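Local coordinates for protein glutaminase 1 (Escherichia coli, PDB 1U60) that catalyses the hydrolysis of L-glutamine to L-glutamate and ammonium, as a member of the beta-lactamase-like glutaminase family, at residues Glu130-Arg135 with Ala188-Thr193; Val43-Cys48 with Ala297-Gln302. All coordinates share one frame; numbering follows the deposited sequence. Where two conformers were deposited one is given.

Contact 1: Glu130-Arg135 with Ala188-Thr193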
loop_
_atom_site.group_PDB
_atom_site.type_symbol
_atom_site.label_atom_id
_atom_site.label_comp_id
_atom_site.label_asym_id
_atom_site.label_seq_id
_atom_site.Cartn_x
_atom_site.Cartn_y
_atom_site.Cartn_z
ATOM N N GLU A 130 7.123 -16.984 -28.150
ATOM C CA GLU A 130 6.711 -17.354 -29.511
ATOM C C GLU A 130 5.596 -18.369 -29.514
ATOM O O GLU A 130 4.870 -18.487 -30.499
ATOM C CB GLU A 130 7.898 -17.987 -30.246
ATOM C CG GLU A 130 8.990 -16.987 -30.504
ATOM C CD GLU A 130 8.729 -16.206 -31.765
ATOM O OE1 GLU A 130 9.182 -16.683 -32.844
ATOM O OE2 GLU A 130 8.052 -15.146 -31.680
ATOM N N ASN A 131 5.486 -19.138 -28.430
ATOM C CA ASN A 131 4.466 -20.191 -28.298
ATOM C C ASN A 131 4.290 -20.579 -26.824
ATOM O O ASN A 131 5.070 -20.139 -25.980
ATOM C CB ASN A 131 4.863 -21.428 -29.073
ATOM C CG ASN A 131 6.223 -21.946 -28.676
ATOM O OD1 ASN A 131 6.453 -22.354 -27.527
ATOM N ND2 ASN A 131 7.148 -21.895 -29.605
ATOM N N VAL A 132 3.307 -21.416 -26.546
ATOM C CA VAL A 132 2.875 -21.688 -25.155
ATOM C C VAL A 132 3.996 -22.352 -24.335
ATOM O O VAL A 132 4.226 -22.034 -23.168
ATOM C CB VAL A 132 1.571 -22.508 -25.098
ATOM C CG1 VAL A 132 1.716 -23.859 -25.771
ATOM C CG2 VAL A 132 1.105 -22.686 -23.645
ATOM N N GLU A 133 4.728 -23.278 -24.950
ATOM C CA GLU A 133 5.783 -23.949 -24.195
ATOM C C GLU A 133 6.957 -23.038 -23.862
ATOM O O GLU A 133 7.527 -23.195 -22.791
ATOM C CB GLU A 133 6.285 -25.204 -24.902
ATOM C CG GLU A 133 5.170 -26.250 -25.061
ATOM C CD GLU A 133 4.521 -26.666 -23.735
ATOM O OE1 GLU A 133 5.281 -26.752 -22.719
ATOM O OE2 GLU A 133 3.276 -26.931 -23.721
ATOM N N GLN A 134 7.321 -22.125 -24.762
ATOM C CA GLN A 134 8.340 -21.138 -24.456
ATOM C C GLN A 134 7.850 -20.228 -23.325
ATOM O O GLN A 134 8.642 -19.879 -22.448
ATOM C CB GLN A 134 8.676 -20.287 -25.663
ATOM C CG GLN A 134 9.730 -19.244 -25.363
ATOM C CD GLN A 134 10.238 -18.515 -26.591
ATOM O OE1 GLN A 134 9.458 -17.944 -27.327
ATOM N NE2 GLN A 134 11.550 -18.463 -26.755
ATOM N N ARG A 135 6.569 -19.870 -23.365
ATOM C CA ARG A 135 5.992 -19.018 -22.320
ATOM C C ARG A 135 6.213 -19.692 -20.956
ATOM O O ARG A 135 6.664 -19.066 -20.011
ATOM C CB ARG A 135 4.517 -18.753 -22.578
ATOM C CG ARG A 135 3.861 -17.747 -21.609
ATOM C CD ARG A 135 2.377 -17.455 -21.933
ATOM N NE ARG A 135 2.283 -16.935 -23.278
ATOM C CZ ARG A 135 2.610 -15.710 -23.635
ATOM N NH1 ARG A 135 2.938 -14.759 -22.753
ATOM N NH2 ARG A 135 2.539 -15.401 -24.908
ATOM N N ALA A 188 -2.921 -18.620 -21.936
ATOM C CA ALA A 188 -2.674 -17.859 -20.720
ATOM C C ALA A 188 -3.148 -18.613 -19.483
ATOM O O ALA A 188 -2.460 -18.652 -18.458
ATOM C CB ALA A 188 -3.330 -16.498 -20.781
ATOM N N CYS A 189 -4.316 -19.222 -19.578
ATOM C CA CYS A 189 -4.905 -19.904 -18.437
ATOM C C CYS A 189 -4.051 -21.126 -18.109
ATOM O O CYS A 189 -3.734 -21.387 -16.958
ATOM C CB CYS A 189 -6.372 -20.239 -18.714
ATOM S SG CYS A 189 -7.223 -21.004 -17.309
ATOM N N ASP A 190 -3.642 -21.865 -19.125
ATOM C CA ASP A 190 -2.831 -23.044 -18.932
ATOM C C ASP A 190 -1.515 -22.660 -18.221
ATOM O O ASP A 190 -1.158 -23.263 -17.234
ATOM C CB ASP A 190 -2.580 -23.668 -20.314
ATOM C CG ASP A 190 -1.578 -24.815 -20.330
ATOM O OD1 ASP A 190 -1.129 -25.365 -19.275
ATOM O OD2 ASP A 190 -1.169 -25.234 -21.431
ATOM N N VAL A 191 -0.807 -21.682 -18.738
ATOM C CA VAL A 191 0.512 -21.378 -18.176
ATOM C C VAL A 191 0.379 -20.824 -16.770
ATOM O O VAL A 191 1.180 -21.147 -15.906
ATOM C CB VAL A 191 1.332 -20.498 -19.086
ATOM C CG1 VAL A 191 2.665 -20.169 -18.485
ATOM C CG2 VAL A 191 1.557 -21.254 -20.404
ATOM N N TYR A 192 -0.648 -20.011 -16.563
ATOM C CA TYR A 192 -0.910 -19.468 -15.230
ATOM C C TYR A 192 -1.098 -20.637 -14.227
ATOM O O TYR A 192 -0.563 -20.638 -13.119
ATOM C CB TYR A 192 -2.134 -18.529 -15.211
ATOM C CG TYR A 192 -2.380 -18.095 -13.788
ATOM C CD1 TYR A 192 -1.483 -17.246 -13.170
ATOM C CD2 TYR A 192 -3.406 -18.649 -13.011
ATOM C CE1 TYR A 192 -1.611 -16.892 -11.886
ATOM C CE2 TYR A 192 -3.545 -18.274 -11.671
ATOM C CZ TYR A 192 -2.626 -17.396 -11.126
ATOM O OH TYR A 192 -2.637 -17.047 -9.802
ATOM N N THR A 193 -1.857 -21.652 -14.641
ATOM C CA THR A 193 -2.072 -22.851 -13.826
ATOM C C THR A 193 -0.766 -23.589 -13.509
ATOM O O THR A 193 -0.508 -23.937 -12.359
ATOM C CB THR A 193 -3.057 -23.768 -14.540
ATOM O OG1 THR A 193 -4.274 -23.035 -14.747
ATOM C CG2 THR A 193 -3.422 -24.938 -13.678
#
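Val132, Arg135 and Val191 form an apolar helix-to-helix contact, partly buried, in the helical part of the glutaminase fold. It joins the first turn of helix 132-147 to the middle of helix 185-195. No hydrogen bond crosses it. The closest pair is Val132 CG2 and Val191 CG2, 3.6 Å apart, and the valines lie side by side, pointing opposite ways. Val191 CG2 also lies 3.9 Å from the carbonyl O of Val132. Val191 CG1 meets Arg135 CG at 4.1 Å, where the aliphatic stem of the arginine runs across the valine. The Arg135 chain is extended as far as CD and bends at chi3 (-59°), and the guanidinium runs on to partners outside the contact. NE forms a salt bridge with Glu187, and NH1 bonds to the backbone O of Thr124 and Ile127.

Helix 132-147 starts with a classic N-cap. Asn131 OD1 accepts from Gln134 N at 2.9 Å, with the donor tilted 24° from the carbonyl plane. Gln134 OE1 in turn accepts from Glu130 N at 2.7 Å, in the carbonyl plane. Near the more open edge, Asp190 OD2 lies 4.1 Å from Val132 CG2. Arg194 forms salt bridges with both Asp190 and Glu133, which would offset the like charges of the two carboxylates. Tyr192, predicted to bind substrate, follows Val191 and packs against helix 117-126.

Contact 2: Val43-Cys48 with Ala297-Gln302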
loop_
_atom_site.group_PDB
_atom_site.type_symbol
_atom_site.label_atom_id
_atom_site.label_comp_id
_atom_site.label_asym_id
_atom_site.label_seq_id
_atom_site.Cartn_x
_atom_site.Cartn_y
_atom_site.Cartn_z
ATOM N N VAL A 43 9.977 -21.336 9.361
ATOM C CA VAL A 43 10.278 -19.937 9.146
ATOM C C VAL A 43 11.767 -19.805 8.819
ATOM O O VAL A 43 12.628 -20.571 9.306
ATOM C CB VAL A 43 9.863 -19.076 10.336
ATOM C CG1 VAL A 43 10.485 -19.593 11.636
ATOM C CG2 VAL A 43 10.195 -17.646 10.099
ATOM N N ALA A 44 12.086 -18.864 7.941
ATOM C CA ALA A 44 13.474 -18.673 7.503
ATOM C C ALA A 44 13.777 -17.227 7.146
ATOM O O ALA A 44 12.928 -16.508 6.682
ATOM C CB ALA A 44 13.815 -19.555 6.269
ATOM N N ILE A 45 15.066 -16.876 7.279
ATOM C CA ILE A 45 15.655 -15.667 6.760
ATOM C C ILE A 45 16.756 -16.052 5.760
ATOM O O ILE A 45 17.554 -16.958 5.988
ATOM C CB ILE A 45 16.338 -14.890 7.892
ATOM C CG1 ILE A 45 15.336 -14.328 8.890
ATOM C CG2 ILE A 45 17.252 -13.809 7.347
ATOM C CD1 ILE A 45 15.944 -13.828 10.204
ATOM N N VAL A 46 16.770 -15.345 4.628
ATOM C CA VAL A 46 17.897 -15.341 3.741
ATOM C C VAL A 46 18.341 -13.887 3.586
ATOM O O VAL A 46 17.574 -13.043 3.145
ATOM C CB VAL A 46 17.581 -15.966 2.394
ATOM C CG1 VAL A 46 18.850 -15.820 1.472
ATOM C CG2 VAL A 46 17.205 -17.451 2.583
ATOM N N THR A 47 19.583 -13.586 3.967
ATOM C CA THR A 47 20.052 -12.193 3.954
ATOM C C THR A 47 20.600 -11.828 2.592
ATOM O O THR A 47 20.911 -12.700 1.802
ATOM C CB THR A 47 21.167 -11.932 5.011
ATOM O OG1 THR A 47 22.409 -12.558 4.630
ATOM C CG2 THR A 47 20.783 -12.567 6.361
ATOM N N CYS A 48 20.734 -10.526 2.360
ATOM C CA CYS A 48 21.323 -10.011 1.129
ATOM C C CYS A 48 22.763 -10.399 0.955
ATOM O O CYS A 48 23.303 -10.330 -0.160
ATOM C CB CYS A 48 21.168 -8.493 1.083
ATOM S SG CYS A 48 19.450 -8.151 0.738
ATOM N N ALA A 297 5.723 -11.989 10.795
ATOM C CA ALA A 297 5.546 -10.770 11.572
ATOM C C ALA A 297 6.442 -10.756 12.798
ATOM O O ALA A 297 7.024 -9.743 13.163
ATOM C CB ALA A 297 4.072 -10.611 11.977
ATOM N N SER A 298 6.548 -11.914 13.465
ATOM C CA SER A 298 7.382 -12.011 14.657
ATOM C C SER A 298 8.860 -11.708 14.370
ATOM O O SER A 298 9.495 -10.919 15.049
ATOM C CB SER A 298 7.247 -13.397 15.286
ATOM O OG SER A 298 8.137 -13.477 16.410
ATOM N N VAL A 299 9.421 -12.303 13.311
ATOM C CA VAL A 299 10.793 -12.052 12.965
ATOM C C VAL A 299 10.989 -10.550 12.697
ATOM O O VAL A 299 11.937 -9.920 13.205
ATOM C CB VAL A 299 11.219 -12.903 11.747
ATOM C CG1 VAL A 299 12.657 -12.517 11.232
ATOM C CG2 VAL A 299 11.187 -14.400 12.074
ATOM N N ALA A 300 10.073 -9.976 11.901
ATOM C CA ALA A 300 10.208 -8.602 11.496
ATOM C C ALA A 300 10.108 -7.702 12.743
ATOM O O ALA A 300 10.860 -6.721 12.873
ATOM C CB ALA A 300 9.140 -8.219 10.469
ATOM N N LYS A 301 9.230 -8.052 13.670
ATOM C CA LYS A 301 9.032 -7.227 14.871
ATOM C C LYS A 301 10.252 -7.331 15.792
ATOM O O LYS A 301 10.720 -6.344 16.364
ATOM C CB LYS A 301 7.815 -7.691 15.633
ATOM C CG LYS A 301 7.505 -6.853 16.867
ATOM C CD LYS A 301 6.058 -7.014 17.317
ATOM C CE LYS A 301 5.742 -6.110 18.513
ATOM N NZ LYS A 301 5.340 -6.915 19.697
ATOM N N GLN A 302 10.762 -8.537 15.948
ATOM C CA GLN A 302 11.930 -8.771 16.804
ATOM C C GLN A 302 13.160 -8.043 16.259
ATOM O O GLN A 302 13.966 -7.561 17.044
ATOM C CB GLN A 302 12.261 -10.250 16.908
ATOM C CG GLN A 302 11.331 -11.124 17.750
ATOM C CD GLN A 302 11.767 -12.588 17.687
ATOM O OE1 GLN A 302 12.800 -12.952 18.284
ATOM N NE2 GLN A 302 11.045 -13.407 16.895
#
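Val299, on helix 290-303, meets two residues of strand 42-47, Val43 and Ile45. Its CB leads to two methyls, and each finds a different partner. Val299 CG1 is anti to the backbone N (chi1 173°) and goes to Ile45. It lies 3.7 Å from Ile45 CD1 and 4.0 Å from Ile45 CG1, so it packs on the ethyl branch of Ile45, from methylene to end methyl. The other methyl lies beside the backbone N of its own residue and turns to the second strand residue. There Val299 CG2 meets Val43 CG2 at 3.9 Å. The two valines lie alongside each other and point opposite ways, while Ile45 passes Val299 at a slant.

Val43 and Ile45 are two positions apart on the strand, and both direct their CB toward the helix. The intervening Ala44 points away from it. This is the usual alternation of an extended strand. Val46, on the face turned from this helix, packs on helix 202-213, so the central antiparallel sheet has helices on both faces, as in the beta-lactamase-like fold. Helix 4-18 packs beside helix 290-303: its Val11 touches Ile45 and its Ala14 touches Val299.

Further round helix 290-303, Gln302 NE2 donates to Ser298 OG at 2.9 Å, with the hydroxyl oxygen tilted 26° from the amide plane. The same nitrogen also bonds to the backbone O of Ala10 in helix 4-18. The Ser298 and Gln302 side chains do not reach the strand. Across the contact, strand and helix meet through methyl and methylene groups alone, so their cohesion here rests on dispersion and the burial of apolar surface, with no directional bond to fix the pairing.

Contacts 1 and 2 lie on opposite sides of the chain's centre, with centres about 34 Å apart, and share no helix or strand. Contact 1 pairs two helices in the helical part of the fold. Contact 2 sets a C-terminal helix against the central sheet. All the touching residues of contact 2 are buried, whereas contact 1 is partly buried. Valine methyls serve in both, but contact 1 adds an arginine stem and a carboxylate oxygen, while contact 2 has hydrocarbon groups only. The charged groups of contact 1 find their salt-bridge partners outside its two segments. One of those segments holds a residue of the predicted substrate site, whereas contact 2 lies away from the annotated sites.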